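Side-chain contacts in Protein/nucleic acid deglycase 2 (PDB 1OI4), which removes methylglyoxal and glyoxal adducts from glycated proteins and nucleotides, releasing the repaired molecule together with lactate or glycolate: residues Ile124-Gly127 against Pro128-Leu131; Pro147-Ile150 against Asp151-Ala155. All coordinates share one frame; numbering follows the deposited sequence.

Contact 1 (Ile124-Gly127 against Pro128-Leu131); sequences ICHG and PQLL
His-126 and Gln-129 meet at the nucleophile elbow of this DJ-1/PfpI fold, the sharp strand-to-helix bend that carries Cys-125, the nucleophile by similarity. A type II' turn from Ile-124 to Gly-127 makes the bend and is closed by Gly-127 N on Ile-124 O at 2.8 Å. Cys-125, at its corner, has the strained backbone usual for a nucleophile elbow. The buried part is tight: the Pro-128 ring lies against the elbow backbone, its CD 3.2 Å from Cys-125 O, and a methyl group on Gly-127 would run into Ile-124 O. The first helical turn follows at once. Gln-129 N gives His-126 O a nearly straight bond of 2.8 Å (164°), Gln-129 CG passes the same His-126 O at 3.1 Å, and Leu-130 N reaches Gly-127 O at 3.2 Å. The partly exposed side, with Cys-125 and the imidazole of His-126, packs more loosely. The far end of the ring turns to the second subunit, where His-126 NE2 is hydrogen-bonded to OD2 of Asp-99 of that subunit. Imidazole and Gln-129 amide run side by side with their planes 68° apart, and the extended Gln-129 chain brings OE1 to the imidazole edge, 3.6 Å from His-126 CD2.

Contact 2 (Pro147-Ile150 against Asp151-Ala155); sequences PIII and DVKNA
Ile-150 and Asn-154 cross at a slant one turn apart on the short helix 149-154, where Ile-150 CG1 lies 3.9 Å from Asn-154 OD1 and Ile-150 CD1 flanks the amide. With CG1 anti to the backbone N (chi1 -180°), the longer branch of Ile-150 runs on toward that amide, while CG2 turns back toward Asp-151 and stops 4.0 Å from its OD1. Cut back to an alanine here, the side chain would probably leave the Asn-154 amide without its apolar neighbour and open a gap beside the Asp-151 carboxylate. One residue earlier the arrangement differs: the extended Lys-153 chain runs alongside Ile-149, its CE 3.7 Å from Ile-149 CG2. Ile-148 crosses Asp-151 at about a right angle, with Ile-148 CB 4.0 Å from Asp-151 OD2. Backbone bonds set this spacing. Ile-148 O accepts Val-152 N at 3.0 Å and a weak bond from Asp-151 N; Ile-149 O and Ile-150 O take Lys-153 N and Asn-154 N. Farther out, Asp-151 OD2 forms a salt bridge with Arg-102 of the second subunit, which probably steadies the carboxylate, and Arg-102 of that subunit also packs on Ile-150. The helix joins strands 141-142 and 158-159 in a beta-alpha-beta unit; Ile-149 and Lys-153 rest on Phe-159, whereas Asp-151 and Val-152 lean on Ile-132 of helix 128-134.

In the fold
From the N terminus, the chain leaves strand 121-124 of the main sheet and enters contact 1, whose turn leads directly into helix 128-134. Contact 2 comes later, on helix 149-154 after strand 141-142. The two are in series, neither nesting nor crossing; each is local and closes no long loop. Their centres lie 10 Å apart, and Ile-148 bridges them: its CD1 sits 3.6 Å from Cys-125 O, while its CG2 packs 3.7 Å from Gln-129 NE2. The peripheral beta-alpha-beta unit is thus tied to the nucleophile elbow of the main sheet. Both contacts also border the second subunit.

Contact 1 (Ile124-Gly127 against Pro128-Leu131)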
loop_
_atom_site.group_PDB
_atom_site.type_symbol
_atom_site.label_atom_id
_atom_site.label_comp_id
_atom_site.label_asym_id
_atom_site.label_seq_id
_atom_site.Cartn_x
_atom_site.Cartn_y
_atom_site.Cartn_z
ATOM N N ILE A 124 -8.785 0.866 -8.893
ATOM C CA ILE A 124 -9.600 1.247 -7.748
ATOM C C ILE A 124 -8.917 1.064 -6.389
ATOM O O ILE A 124 -8.108 0.155 -6.202
ATOM C CB ILE A 124 -10.928 0.453 -7.769
ATOM C CG1 ILE A 124 -11.813 0.863 -6.589
ATOM C CG2 ILE A 124 -10.637 -1.044 -7.736
ATOM C CD1 ILE A 124 -13.250 0.384 -6.735
ATOM N N CYS A 125 -9.244 1.951 -5.448
ATOM C CA CYS A 125 -8.702 1.897 -4.090
ATOM C C CYS A 125 -7.177 2.077 -4.085
ATOM O O CYS A 125 -6.677 3.158 -4.396
ATOM C CB CYS A 125 -9.094 0.562 -3.447
ATOM S SG CYS A 125 -9.311 0.616 -1.649
ATOM N N HIS A 126 -6.438 1.033 -3.721
ATOM C CA HIS A 126 -4.978 1.112 -3.723
ATOM C C HIS A 126 -4.427 0.841 -5.128
ATOM O O HIS A 126 -3.247 1.067 -5.392
ATOM C CB HIS A 126 -4.367 0.096 -2.749
ATOM C CG HIS A 126 -4.479 0.488 -1.307
ATOM N ND1 HIS A 126 -5.658 0.402 -0.599
ATOM C CD2 HIS A 126 -3.556 0.970 -0.441
ATOM C CE1 HIS A 126 -5.458 0.813 0.641
ATOM N NE2 HIS A 126 -4.190 1.164 0.764
ATOM N N GLY A 127 -5.285 0.347 -6.019
ATOM C CA GLY A 127 -4.860 0.044 -7.379
ATOM C C GLY A 127 -3.951 1.079 -8.023
ATOM O O GLY A 127 -2.973 0.722 -8.686
ATOM N N PRO A 128 -4.252 2.376 -7.857
ATOM C CA PRO A 128 -3.426 3.433 -8.444
ATOM C C PRO A 128 -1.947 3.387 -8.051
ATOM O O PRO A 128 -1.109 3.979 -8.726
ATOM C CB PRO A 128 -4.118 4.704 -7.965
ATOM C CG PRO A 128 -5.578 4.295 -8.007
ATOM C CD PRO A 128 -5.519 2.926 -7.339
ATOM N N GLN A 129 -1.621 2.693 -6.967
ATOM C CA GLN A 129 -0.225 2.607 -6.540
ATOM C C GLN A 129 0.673 2.100 -7.670
ATOM O O GLN A 129 1.824 2.523 -7.790
ATOM C CB GLN A 129 -0.092 1.703 -5.308
ATOM C CG GLN A 129 -0.736 2.297 -4.042
ATOM C CD GLN A 129 -0.506 1.445 -2.802
ATOM O OE1 GLN A 129 -0.865 0.271 -2.774
ATOM N NE2 GLN A 129 0.091 2.039 -1.771
ATOM N N LEU A 130 0.148 1.202 -8.502
ATOM C CA LEU A 130 0.933 0.674 -9.609
ATOM C C LEU A 130 1.130 1.753 -10.674
ATOM O O LEU A 130 2.170 1.801 -11.332
ATOM C CB LEU A 130 0.264 -0.580 -10.189
ATOM C CG LEU A 130 0.642 -1.851 -9.405
ATOM C CD1 LEU A 130 -0.276 -3.017 -9.732
ATOM C CD2 LEU A 130 2.082 -2.208 -9.730
ATOM N N LEU A 131 0.140 2.630 -10.818
ATOM C CA LEU A 131 0.214 3.730 -11.774
ATOM C C LEU A 131 1.274 4.715 -11.282
ATOM O O LEU A 131 2.005 5.303 -12.075
ATOM C CB LEU A 131 -1.142 4.431 -11.888
ATOM C CG LEU A 131 -2.288 3.601 -12.475
ATOM C CD1 LEU A 131 -3.581 4.401 -12.429
ATOM C CD2 LEU A 131 -1.958 3.213 -13.907
#

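Contact 2 (Pro147-Ile150 against Asp151-Ala155)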
loop_
_atom_site.group_PDB
_atom_site.type_symbol
_atom_site.label_atom_id
_atom_site.label_comp_id
_atom_site.label_asym_id
_atom_site.label_seq_id
_atom_site.Cartn_x
_atom_site.Cartn_y
_atom_site.Cartn_z
ATOM N N PRO A 147 -5.652 6.880 2.340
ATOM C CA PRO A 147 -4.230 6.787 2.689
ATOM C C PRO A 147 -3.201 7.117 1.607
ATOM O O PRO A 147 -2.092 7.530 1.929
ATOM C CB PRO A 147 -4.087 5.352 3.202
ATOM C CG PRO A 147 -5.206 4.621 2.497
ATOM C CD PRO A 147 -6.338 5.606 2.612
ATOM N N ILE A 148 -3.548 6.950 0.335
ATOM C CA ILE A 148 -2.570 7.236 -0.714
ATOM C C ILE A 148 -2.804 8.526 -1.492
ATOM O O ILE A 148 -2.078 8.822 -2.439
ATOM C CB ILE A 148 -2.450 6.050 -1.716
ATOM C CG1 ILE A 148 -3.712 5.939 -2.573
ATOM C CG2 ILE A 148 -2.241 4.747 -0.951
ATOM C CD1 ILE A 148 -3.616 4.849 -3.635
ATOM N N ILE A 149 -3.801 9.303 -1.085
ATOM C CA ILE A 149 -4.093 10.564 -1.757
ATOM C C ILE A 149 -2.826 11.410 -1.861
ATOM O O ILE A 149 -2.530 11.980 -2.912
ATOM C CB ILE A 149 -5.189 11.362 -0.992
ATOM C CG1 ILE A 149 -6.543 10.650 -1.129
ATOM C CG2 ILE A 149 -5.283 12.779 -1.526
ATOM C CD1 ILE A 149 -7.670 11.315 -0.356
ATOM N N ILE A 150 -2.072 11.478 -0.766
ATOM C CA ILE A 150 -0.838 12.252 -0.736
ATOM C C ILE A 150 0.195 11.722 -1.747
ATOM O O ILE A 150 0.917 12.504 -2.369
ATOM C CB ILE A 150 -0.224 12.255 0.700
ATOM C CG1 ILE A 150 1.068 13.072 0.729
ATOM C CG2 ILE A 150 0.071 10.824 1.151
ATOM C CD1 ILE A 150 0.888 14.533 0.449
ATOM N N ASP A 151 0.263 10.404 -1.917
ATOM C CA ASP A 151 1.218 9.815 -2.863
ATOM C C ASP A 151 0.828 10.113 -4.309
ATOM O O ASP A 151 1.684 10.343 -5.158
ATOM C CB ASP A 151 1.316 8.298 -2.680
ATOM C CG ASP A 151 1.812 7.903 -1.304
ATOM O OD1 ASP A 151 2.711 8.589 -0.769
ATOM O OD2 ASP A 151 1.313 6.892 -0.763
ATOM N N VAL A 152 -0.472 10.088 -4.580
ATOM C CA VAL A 152 -0.986 10.372 -5.914
ATOM C C VAL A 152 -0.657 11.818 -6.285
ATOM O O VAL A 152 -0.244 12.100 -7.410
ATOM C CB VAL A 152 -2.517 10.131 -5.962
ATOM C CG1 VAL A 152 -3.127 10.788 -7.184
ATOM C CG2 VAL A 152 -2.792 8.632 -5.977
ATOM N N LYS A 153 -0.820 12.726 -5.325
ATOM C CA LYS A 153 -0.520 14.141 -5.552
ATOM C C LYS A 153 0.985 14.351 -5.717
ATOM O O LYS A 153 1.425 15.132 -6.565
ATOM C CB LYS A 153 -1.035 14.990 -4.386
ATOM C CG LYS A 153 -2.548 15.017 -4.270
ATOM C CD LYS A 153 -3.005 15.934 -3.153
ATOM C CE LYS A 153 -4.525 16.027 -3.122
ATOM N NZ LYS A 153 -5.001 16.832 -1.968
ATOM N N ASN A 154 1.774 13.654 -4.906
ATOM C CA ASN A 154 3.224 13.762 -4.989
ATOM C C ASN A 154 3.705 13.246 -6.343
ATOM O O ASN A 154 4.789 13.597 -6.800
ATOM C CB ASN A 154 3.886 12.964 -3.856
ATOM C CG ASN A 154 3.926 13.737 -2.534
ATOM O OD1 ASN A 154 4.242 13.178 -1.482
ATOM N ND2 ASN A 154 3.612 15.027 -2.593
ATOM N N ALA A 155 2.885 12.415 -6.980
ATOM C CA ALA A 155 3.222 11.848 -8.282
ATOM C C ALA A 155 2.824 12.792 -9.419
ATOM O O ALA A 155 2.905 12.433 -10.593
ATOM C CB ALA A 155 2.535 10.481 -8.455
#